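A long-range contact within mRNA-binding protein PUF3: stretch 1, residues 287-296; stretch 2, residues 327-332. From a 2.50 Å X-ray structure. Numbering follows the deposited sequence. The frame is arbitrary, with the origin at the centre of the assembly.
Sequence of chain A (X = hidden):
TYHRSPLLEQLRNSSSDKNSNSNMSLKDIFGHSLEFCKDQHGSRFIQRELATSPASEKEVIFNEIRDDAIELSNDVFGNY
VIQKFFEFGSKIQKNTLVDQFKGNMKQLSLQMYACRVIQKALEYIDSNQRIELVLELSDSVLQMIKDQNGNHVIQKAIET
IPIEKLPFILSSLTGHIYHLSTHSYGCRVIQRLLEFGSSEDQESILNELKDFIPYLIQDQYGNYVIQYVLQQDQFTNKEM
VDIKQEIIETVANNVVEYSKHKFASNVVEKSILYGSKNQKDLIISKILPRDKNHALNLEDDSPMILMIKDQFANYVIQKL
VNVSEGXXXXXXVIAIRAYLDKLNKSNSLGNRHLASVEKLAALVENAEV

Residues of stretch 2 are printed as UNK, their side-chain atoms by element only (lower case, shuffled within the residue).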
# COMPACT_ATOMS: atom_id res chain seq x y z
N ILE A 287 16.23 4.48 -26.75
CA ILE A 287 15.08 4.31 -27.62
C ILE A 287 15.02 5.36 -28.71
O ILE A 287 14.41 5.15 -29.76
CB ILE A 287 13.77 4.37 -26.81
CG1 ILE A 287 13.83 3.40 -25.64
CG2 ILE A 287 12.57 4.06 -27.69
CD1 ILE A 287 12.56 3.37 -24.83
N LEU A 288 15.66 6.50 -28.46
CA LEU A 288 15.64 7.62 -29.40
C LEU A 288 16.28 7.28 -30.75
O LEU A 288 17.43 6.83 -30.80
CB LEU A 288 16.34 8.83 -28.80
CG LEU A 288 15.40 9.83 -28.14
CD1 LEU A 288 16.15 11.12 -27.86
CD2 LEU A 288 14.20 10.08 -29.03
N PRO A 289 15.52 7.50 -31.84
CA PRO A 289 16.05 7.42 -33.21
C PRO A 289 17.18 8.43 -33.40
O PRO A 289 17.06 9.58 -32.98
CB PRO A 289 14.84 7.80 -34.07
CG PRO A 289 13.88 8.48 -33.10
CD PRO A 289 14.07 7.73 -31.84
N ARG A 290 18.27 8.00 -34.02
CA ARG A 290 19.49 8.80 -34.06
C ARG A 290 19.31 10.23 -34.60
O ARG A 290 19.99 11.15 -34.15
CB ARG A 290 20.60 8.05 -34.81
CG ARG A 290 20.96 6.72 -34.15
CD ARG A 290 22.03 5.95 -34.90
NE ARG A 290 22.23 4.63 -34.32
CZ ARG A 290 23.05 3.70 -34.81
NH1 ARG A 290 23.77 3.95 -35.90
NH2 ARG A 290 23.16 2.53 -34.21
N ASP A 291 18.39 10.40 -35.54
CA ASP A 291 18.20 11.70 -36.19
C ASP A 291 16.83 11.84 -36.83
O ASP A 291 16.02 10.92 -36.80
CB ASP A 291 19.29 11.90 -37.25
CG ASP A 291 19.30 10.79 -38.29
OD1 ASP A 291 18.21 10.33 -38.69
OD2 ASP A 291 20.40 10.36 -38.70
N LYS A 292 16.58 13.01 -37.43
CA LYS A 292 15.30 13.30 -38.08
C LYS A 292 14.96 12.29 -39.16
O LYS A 292 13.80 12.12 -39.53
CB LYS A 292 15.33 14.71 -38.69
CG LYS A 292 15.64 15.84 -37.71
CD LYS A 292 14.45 16.14 -36.80
CE LYS A 292 14.58 17.51 -36.12
NZ LYS A 292 14.29 18.64 -37.06
N ASN A 293 15.98 11.62 -39.68
CA ASN A 293 15.81 10.69 -40.79
C ASN A 293 15.43 9.29 -40.32
O ASN A 293 14.45 8.72 -40.78
CB ASN A 293 17.10 10.63 -41.60
CG ASN A 293 16.86 10.82 -43.08
OD1 ASN A 293 15.77 11.20 -43.50
ND2 ASN A 293 17.89 10.56 -43.89
N HIS A 294 16.23 8.75 -39.41
CA HIS A 294 15.90 7.48 -38.77
C HIS A 294 14.46 7.53 -38.30
O HIS A 294 13.69 6.60 -38.52
CB HIS A 294 16.83 7.21 -37.59
CG HIS A 294 18.20 6.77 -37.98
ND1 HIS A 294 19.23 7.66 -38.25
CD2 HIS A 294 18.73 5.53 -38.16
CE1 HIS A 294 20.32 6.99 -38.57
NE2 HIS A 294 20.04 5.69 -38.53
N ALA A 295 14.11 8.65 -37.67
CA ALA A 295 12.77 8.85 -37.13
C ALA A 295 11.69 8.66 -38.20
O ALA A 295 10.71 7.94 -37.98
CB ALA A 295 12.65 10.22 -36.49
N LEU A 296 11.88 9.29 -39.35
CA LEU A 296 10.89 9.21 -40.42
C LEU A 296 10.80 7.81 -41.02
O LEU A 296 9.73 7.39 -41.47
CB LEU A 296 11.18 10.25 -41.50
CG LEU A 296 10.36 11.53 -41.37
CD1 LEU A 296 10.89 12.64 -42.27
CD2 LEU A 296 8.89 11.23 -41.67
N UNK A 327 14.36 18.35 -27.44
CA UNK A 327 15.19 17.75 -28.49
C UNK A 327 14.91 16.26 -28.71
O UNK A 327 14.98 15.77 -29.84
o UNK A 327 16.46 17.19 -31.45
c UNK A 327 17.57 17.57 -29.37
c UNK A 327 17.04 18.03 -30.72
o UNK A 327 17.19 19.23 -31.05
c UNK A 327 16.67 18.00 -28.22
N UNK A 328 14.61 15.55 -27.63
CA UNK A 328 14.24 14.14 -27.74
C UNK A 328 12.77 14.00 -28.08
O UNK A 328 12.40 13.27 -29.00
N UNK A 329 11.94 14.71 -27.32
CA UNK A 329 10.51 14.78 -27.58
C UNK A 329 10.24 14.97 -29.06
O UNK A 329 9.33 14.37 -29.63
c UNK A 329 6.37 16.87 -25.47
c UNK A 329 9.89 15.94 -26.78
n UNK A 329 5.86 17.88 -24.50
c UNK A 329 8.37 15.91 -26.67
c UNK A 329 7.87 16.97 -25.69
N UNK A 330 11.05 15.83 -29.68
CA UNK A 330 10.95 16.11 -31.10
C UNK A 330 10.96 14.83 -31.92
O UNK A 330 10.05 14.56 -32.71
c UNK A 330 12.92 18.84 -33.07
n UNK A 330 13.40 20.96 -34.34
c UNK A 330 12.10 17.03 -31.53
c UNK A 330 11.91 17.71 -32.88
c UNK A 330 12.58 19.71 -34.28
N UNK A 331 11.99 14.02 -31.71
CA UNK A 331 12.20 12.80 -32.48
C UNK A 331 11.15 11.73 -32.19
O UNK A 331 10.78 10.95 -33.06
c UNK A 331 13.60 12.24 -32.23
c UNK A 331 14.71 13.28 -32.07
c UNK A 331 16.06 12.61 -31.86
c UNK A 331 14.75 14.24 -33.26
N UNK A 332 10.67 11.70 -30.95
CA UNK A 332 9.72 10.68 -30.52
C UNK A 332 8.37 10.87 -31.21
O UNK A 332 7.74 9.91 -31.67
c UNK A 332 10.83 10.27 -26.81
c UNK A 332 8.36 9.82 -28.57
c UNK A 332 10.84 10.21 -28.32
c UNK A 332 9.55 10.69 -28.99

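Position 327 opens this stretch of helix with five side-chain atoms: three carbons in an unbranched run, the third carrying two oxygens. It makes no contact with stretch 1. A carboxylate on that length of chain is glutamate, Glu327, and its exposed position suits a charged group.

Position 328 has backbone atoms and nothing beyond CA, and that bare CA lies 3.6 Å from Leu288 CD1. With no side chain, it is Gly328. An ideal CB at 328 would lie 3.1 Å from Leu288 CD1, which is tight, so the absence of a side chain lets the leucine settle against the helix backbone. The helix continues regardless, with the backbone N of 332 donating to Gly328 O at 3.0 Å.

At position 329 four carbons in a row end in a nitrogen, and none touches stretch 1: the signature is that of lysine. Lys329 points its CA-to-CB bond away from the contact and is partly exposed, so its fully extended chain (t at all four chi angles) can carry the charge out toward solvent.

Position 330 shows the same pattern, four carbons and a terminal nitrogen, again extended, but the last carbon before the nitrogen lies 3.4 Å from Lys292 NZ. This is Lys330. The two NZ atoms, of Lys292 and Lys330, are 3.7 Å apart. Like charges gain nothing from such proximity, but at this exposed edge water can screen them.

Position 331 has four carbons, forked at the second. Its CA-to-CB bond points toward stretch 1, and its CB packs 3.9 Å from both Leu288 CD2 and Pro289 CG. The fork identifies Leu331. Its CD1 reaches 3.4 Å from Pro289 O, and CD2 approaches Lys292 CD at 4.0 Å. A forked apolar side chain suits this place, since it meets Leu288, Pro289 and the aliphatic part of Lys292.

Position 332 also has four carbons, but forked at the first, with one arm two carbons long; the first carbon of that arm meets Leu288 CD2 at 3.4 Å. This is Ile332, and the apolar contact suits a buried beta-branched residue.

The contact works mainly by apolar packing, with no hydrogen bonds between the stretches. Leu331 is its centre, burying the largest area, while Leu288 sets CD1 against Gly328 CA and CD2 against Leu331 CB and Ile332 CG1. Within stretch 1, Asp291 caps helix 292-296, its OD1 accepting from His294 N at 2.6 Å. That helix brings Ala295 CB to 4.0 Å from Leu331 O; the small methyl sits where the CA atoms of Ala295 and Leu331 are 6.1 Å apart.

Stretch 2 (327-332) EGKKLI
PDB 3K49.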